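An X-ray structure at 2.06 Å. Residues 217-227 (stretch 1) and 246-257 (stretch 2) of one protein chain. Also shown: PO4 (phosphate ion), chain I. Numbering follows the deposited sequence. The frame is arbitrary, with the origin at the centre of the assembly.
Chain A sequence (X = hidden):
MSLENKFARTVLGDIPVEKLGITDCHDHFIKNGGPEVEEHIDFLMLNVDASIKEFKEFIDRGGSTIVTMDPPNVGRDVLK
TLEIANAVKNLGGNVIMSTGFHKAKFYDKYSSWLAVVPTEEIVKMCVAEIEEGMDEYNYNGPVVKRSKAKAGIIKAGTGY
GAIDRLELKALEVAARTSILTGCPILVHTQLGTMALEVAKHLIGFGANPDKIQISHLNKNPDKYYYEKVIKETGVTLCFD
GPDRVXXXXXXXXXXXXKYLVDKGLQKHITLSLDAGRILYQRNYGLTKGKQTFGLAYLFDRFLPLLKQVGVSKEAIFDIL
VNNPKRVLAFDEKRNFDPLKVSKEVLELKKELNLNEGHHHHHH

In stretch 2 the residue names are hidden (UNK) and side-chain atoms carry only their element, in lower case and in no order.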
# COMPACT_ATOMS: atom_id res chain seq x y z
N LEU A 217 23.16 -15.36 -11.34
CA LEU A 217 23.76 -14.49 -12.31
C LEU A 217 22.83 -14.40 -13.53
O LEU A 217 22.93 -13.47 -14.31
CB LEU A 217 25.14 -14.99 -12.74
CG LEU A 217 26.32 -14.52 -11.88
CD1 LEU A 217 26.53 -13.00 -12.05
CD2 LEU A 217 26.14 -14.92 -10.43
N ASN A 218 21.95 -15.39 -13.69
CA ASN A 218 20.96 -15.35 -14.78
C ASN A 218 20.09 -14.08 -14.79
O ASN A 218 19.51 -13.71 -15.83
CB ASN A 218 20.09 -16.61 -14.72
CG ASN A 218 19.64 -16.91 -13.31
OD1 ASN A 218 20.43 -17.41 -12.50
ND2 ASN A 218 18.38 -16.57 -12.98
N LYS A 219 20.00 -13.41 -13.65
CA LYS A 219 19.27 -12.13 -13.54
C LYS A 219 20.09 -10.87 -13.91
O LYS A 219 19.59 -9.74 -13.86
CB LYS A 219 18.67 -12.01 -12.13
CG LYS A 219 17.48 -12.95 -11.95
CD LYS A 219 17.00 -13.05 -10.51
CE LYS A 219 15.84 -14.07 -10.42
NZ LYS A 219 15.30 -14.16 -9.03
N ASN A 220 21.34 -11.06 -14.28
CA ASN A 220 22.20 -10.00 -14.79
C ASN A 220 22.83 -10.59 -16.05
O ASN A 220 23.96 -11.02 -16.01
CB ASN A 220 23.28 -9.67 -13.74
CG ASN A 220 24.25 -8.56 -14.19
OD1 ASN A 220 24.06 -7.95 -15.23
ND2 ASN A 220 25.32 -8.32 -13.39
N PRO A 221 22.08 -10.62 -17.16
CA PRO A 221 22.42 -11.38 -18.39
C PRO A 221 23.55 -10.72 -19.19
O PRO A 221 23.35 -10.22 -20.29
CB PRO A 221 21.11 -11.36 -19.21
CG PRO A 221 20.15 -10.47 -18.47
CD PRO A 221 20.82 -9.87 -17.27
N ASP A 222 24.74 -10.73 -18.62
CA ASP A 222 25.84 -9.98 -19.19
C ASP A 222 26.96 -11.01 -19.40
O ASP A 222 27.64 -11.44 -18.44
CB ASP A 222 26.20 -8.89 -18.18
CG ASP A 222 27.31 -7.98 -18.65
OD1 ASP A 222 28.25 -8.47 -19.34
OD2 ASP A 222 27.28 -6.79 -18.29
N LYS A 223 27.11 -11.48 -20.64
CA LYS A 223 28.02 -12.58 -20.90
C LYS A 223 29.48 -12.23 -20.58
O LYS A 223 30.26 -13.12 -20.23
CB LYS A 223 27.90 -13.10 -22.34
CG LYS A 223 28.45 -12.16 -23.39
CD LYS A 223 27.74 -12.45 -24.72
CE LYS A 223 28.44 -11.78 -25.90
NZ LYS A 223 27.83 -12.29 -27.16
N TYR A 224 29.81 -10.94 -20.68
CA TYR A 224 31.16 -10.44 -20.45
C TYR A 224 31.46 -10.50 -18.96
O TYR A 224 32.54 -10.90 -18.55
CB TYR A 224 31.31 -9.00 -20.99
CG TYR A 224 30.99 -8.89 -22.47
CD1 TYR A 224 31.84 -9.43 -23.42
CD2 TYR A 224 29.81 -8.31 -22.90
CE1 TYR A 224 31.55 -9.36 -24.80
CE2 TYR A 224 29.50 -8.21 -24.26
CZ TYR A 224 30.37 -8.75 -25.20
OH TYR A 224 30.07 -8.65 -26.53
N TYR A 225 30.48 -10.09 -18.18
CA TYR A 225 30.57 -10.15 -16.73
C TYR A 225 30.72 -11.61 -16.27
O TYR A 225 31.52 -11.89 -15.40
CB TYR A 225 29.33 -9.49 -16.10
CG TYR A 225 29.38 -9.35 -14.57
CD1 TYR A 225 30.43 -8.66 -13.95
CD2 TYR A 225 28.37 -9.88 -13.75
CE1 TYR A 225 30.49 -8.53 -12.56
CE2 TYR A 225 28.42 -9.76 -12.37
CZ TYR A 225 29.48 -9.07 -11.77
OH TYR A 225 29.51 -8.92 -10.40
N TYR A 226 29.94 -12.53 -16.85
CA TYR A 226 29.99 -13.94 -16.47
C TYR A 226 31.43 -14.44 -16.65
O TYR A 226 32.04 -15.09 -15.79
CB TYR A 226 29.08 -14.81 -17.37
CG TYR A 226 27.60 -14.62 -17.19
CD1 TYR A 226 27.08 -13.86 -16.15
CD2 TYR A 226 26.70 -15.24 -18.06
CE1 TYR A 226 25.70 -13.70 -16.00
CE2 TYR A 226 25.33 -15.09 -17.92
CZ TYR A 226 24.84 -14.33 -16.89
OH TYR A 226 23.47 -14.20 -16.76
N GLU A 227 31.95 -14.09 -17.82
CA GLU A 227 33.24 -14.54 -18.23
C GLU A 227 34.34 -13.95 -17.32
O GLU A 227 35.27 -14.67 -16.91
CB GLU A 227 33.45 -14.16 -19.71
CG GLU A 227 34.84 -14.41 -20.18
CD GLU A 227 34.99 -14.03 -21.67
OE1 GLU A 227 34.24 -13.13 -22.13
OE2 GLU A 227 35.85 -14.63 -22.33
N UNK A 246 9.01 -13.49 -16.26
CA UNK A 246 8.94 -12.12 -15.77
C UNK A 246 10.33 -11.52 -15.58
O UNK A 246 10.46 -10.30 -15.34
n UNK A 246 7.86 -13.17 -9.49
c UNK A 246 7.95 -12.77 -12.02
c UNK A 246 8.73 -12.97 -10.72
c UNK A 246 8.89 -12.57 -13.22
c UNK A 246 8.13 -12.02 -14.46
N UNK A 247 11.37 -12.35 -15.63
CA UNK A 247 12.72 -11.81 -15.56
C UNK A 247 13.36 -11.79 -16.95
O UNK A 247 13.66 -10.73 -17.47
c UNK A 247 12.66 -11.94 -10.46
c UNK A 247 13.39 -10.99 -11.15
c UNK A 247 13.61 -12.59 -14.58
c UNK A 247 13.69 -11.19 -12.48
c UNK A 247 12.56 -13.30 -12.40
c UNK A 247 12.25 -13.10 -11.08
o UNK A 247 12.34 -11.75 -9.13
c UNK A 247 13.28 -12.35 -13.13
N UNK A 248 13.53 -12.97 -17.54
CA UNK A 248 14.18 -13.10 -18.83
C UNK A 248 13.76 -14.41 -19.49
O UNK A 248 13.46 -15.38 -18.82
c UNK A 248 17.10 -10.31 -16.46
o UNK A 248 17.67 -8.03 -16.86
c UNK A 248 16.25 -11.73 -18.24
c UNK A 248 16.63 -11.55 -16.91
c UNK A 248 17.21 -9.25 -17.35
c UNK A 248 15.72 -13.08 -18.71
c UNK A 248 16.35 -10.66 -19.12
c UNK A 248 16.83 -9.41 -18.69
N UNK A 249 13.72 -14.41 -20.83
CA UNK A 249 13.27 -15.62 -21.52
C UNK A 249 14.34 -16.73 -21.41
O UNK A 249 15.55 -16.42 -21.33
c UNK A 249 13.09 -15.12 -22.96
c UNK A 249 14.04 -13.89 -23.06
c UNK A 249 13.82 -13.24 -21.73
N UNK A 250 13.92 -18.00 -21.37
CA UNK A 250 14.88 -19.13 -21.39
C UNK A 250 15.99 -18.93 -22.44
O UNK A 250 17.15 -19.31 -22.23
c UNK A 250 13.21 -20.97 -20.64
c UNK A 250 14.18 -20.47 -21.73
o UNK A 250 13.08 -20.32 -19.59
o UNK A 250 12.58 -22.04 -20.86
N UNK A 251 15.63 -18.38 -23.60
CA UNK A 251 16.57 -18.34 -24.72
C UNK A 251 17.80 -17.54 -24.33
O UNK A 251 18.89 -17.79 -24.80
o UNK A 251 15.33 -16.46 -25.60
c UNK A 251 15.94 -17.70 -25.95
N UNK A 252 17.61 -16.55 -23.47
CA UNK A 252 18.72 -15.66 -23.18
C UNK A 252 19.76 -16.41 -22.34
O UNK A 252 20.95 -16.35 -22.64
c UNK A 252 18.22 -14.39 -22.50
c UNK A 252 19.24 -13.33 -22.07
c UNK A 252 18.54 -12.19 -21.31
c UNK A 252 20.03 -12.82 -23.27
N UNK A 253 19.31 -17.11 -21.30
CA UNK A 253 20.19 -17.94 -20.49
C UNK A 253 20.89 -19.03 -21.35
O UNK A 253 22.08 -19.29 -21.19
c UNK A 253 21.43 -18.86 -17.91
c UNK A 253 19.41 -18.63 -19.38
c UNK A 253 19.43 -20.23 -17.42
c UNK A 253 20.25 -19.59 -18.52
N UNK A 254 20.14 -19.68 -22.23
CA UNK A 254 20.72 -20.67 -23.14
C UNK A 254 21.88 -20.08 -23.96
O UNK A 254 22.99 -20.61 -23.97
c UNK A 254 19.64 -21.24 -24.07
N UNK A 255 21.63 -18.96 -24.63
CA UNK A 255 22.70 -18.38 -25.43
C UNK A 255 23.86 -17.86 -24.57
O UNK A 255 25.02 -17.91 -24.97
o UNK A 255 19.93 -17.22 -29.37
c UNK A 255 20.57 -16.85 -28.35
c UNK A 255 21.09 -17.89 -27.37
o UNK A 255 20.81 -15.66 -28.10
c UNK A 255 22.15 -17.32 -26.40
N UNK A 256 23.58 -17.38 -23.37
CA UNK A 256 24.70 -16.94 -22.54
C UNK A 256 25.59 -18.12 -22.07
O UNK A 256 26.85 -18.05 -22.04
o UNK A 256 24.52 -14.19 -22.92
c UNK A 256 24.21 -16.01 -21.41
n UNK A 256 23.16 -13.82 -21.17
c UNK A 256 23.97 -14.59 -21.90
N UNK A 257 24.94 -19.24 -21.78
CA UNK A 257 25.65 -20.45 -21.39
C UNK A 257 26.50 -20.96 -22.57
O UNK A 257 27.66 -21.35 -22.40
c UNK A 257 24.30 -21.20 -19.40
c UNK A 257 24.65 -21.50 -20.86
c UNK A 257 23.26 -22.14 -18.91
c UNK A 257 25.21 -22.92 -20.92
P PO4 I . 10.89 -14.82 -7.66
O1 PO4 I . 11.06 -15.91 -6.58
O2 PO4 I . 9.66 -13.93 -7.37
O3 PO4 I . 12.16 -13.96 -7.67
O4 PO4 I . 10.78 -15.51 -9.01
O HOH W 1 18.02 -7.59 -13.94
O HOH W 2 21.97 -14.99 -19.06

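Position 246 carries four carbons in a row ending in a nitrogen and touches nothing on stretch 1: lysine. The extended chain of K246 brings NZ within 2.9 Å of O2 of the phosphate ion, to which it donates a hydrogen bond, as suits a cation beside an anion.

Position 247 has one carbon, then a six-carbon ring bearing one oxygen; K219 CE and NZ lie over one ring face, 3.7 and 4.1 Å from its centroid. This is tyrosine, whose electron-rich face suits both the polarised methylene (CH-pi) and the charge (cation-pi). Y247 OH donates to phosphate O3 at 2.7 Å, while K219 NZ reaches the same O3 by a weak bond of 3.4 Å.

Position 248 repeats that pattern, with P221 CG over one face, 3.5 Å from the ring centroid: again tyrosine. In this CH-pi contact flat ring and compact proline pack closely. Y248 OH donates to the oxygen of water 1 at 3.0 Å, and that water donates to K219 O at 2.7 Å.

At 249 three carbons close a ring onto the backbone nitrogen, clear of stretch 1: proline. P249 suits the N-cap position, having no backbone N-H to leave unsatisfied; its O accepts from the backbone N of position 252 at 3.0 Å.

Position 250, two carbons with two oxygens on the second, is aspartate; an acid suits a helix N-terminus, and both D250 carboxylate oxygens are bonded elsewhere in the structure. Position 251, one carbon and one oxygen, is serine; S251, small and polar, suits a buried first turn away from stretch 1.

Position 252 has four carbons forked at the second, one branch end 3.4 Å from P221 CB: leucine, L252, suited to this apolar contact. Position 253 has the same fork, a branch end 4.1 Å from N218 CB: leucine, L253, apolar and buried.

A single carbon, not touching stretch 1, makes 254 alanine, small enough for a buried helix position. Three carbons, the last with two oxygens, make 255 glutamate, also without contact; its charge suits partial exposure.

Position 256 has two carbons, the second bearing one oxygen and one nitrogen; CB sits at the Y226 ring edge, 3.8 Å from CE2 of Y226. This is asparagine, whose amide suits a mixed setting: N256 ND2 donates to the oxygen of water 2 at 2.7 Å, which donates to Y226 OH at 2.9 Å.

Four carbons forked at the first, one arm two carbons long, make 257 isoleucine; I257 CB points away from stretch 1, its apolar bulk suiting burial.

The contact thus has no direct hydrogen bonds. Packing around P221, the cation-pi and CH-pi contacts of K219 with Y247, two bridging waters and a shared phosphate join the stretches.

Stretch 2, residues 246-257: KYYPDSLLAENI
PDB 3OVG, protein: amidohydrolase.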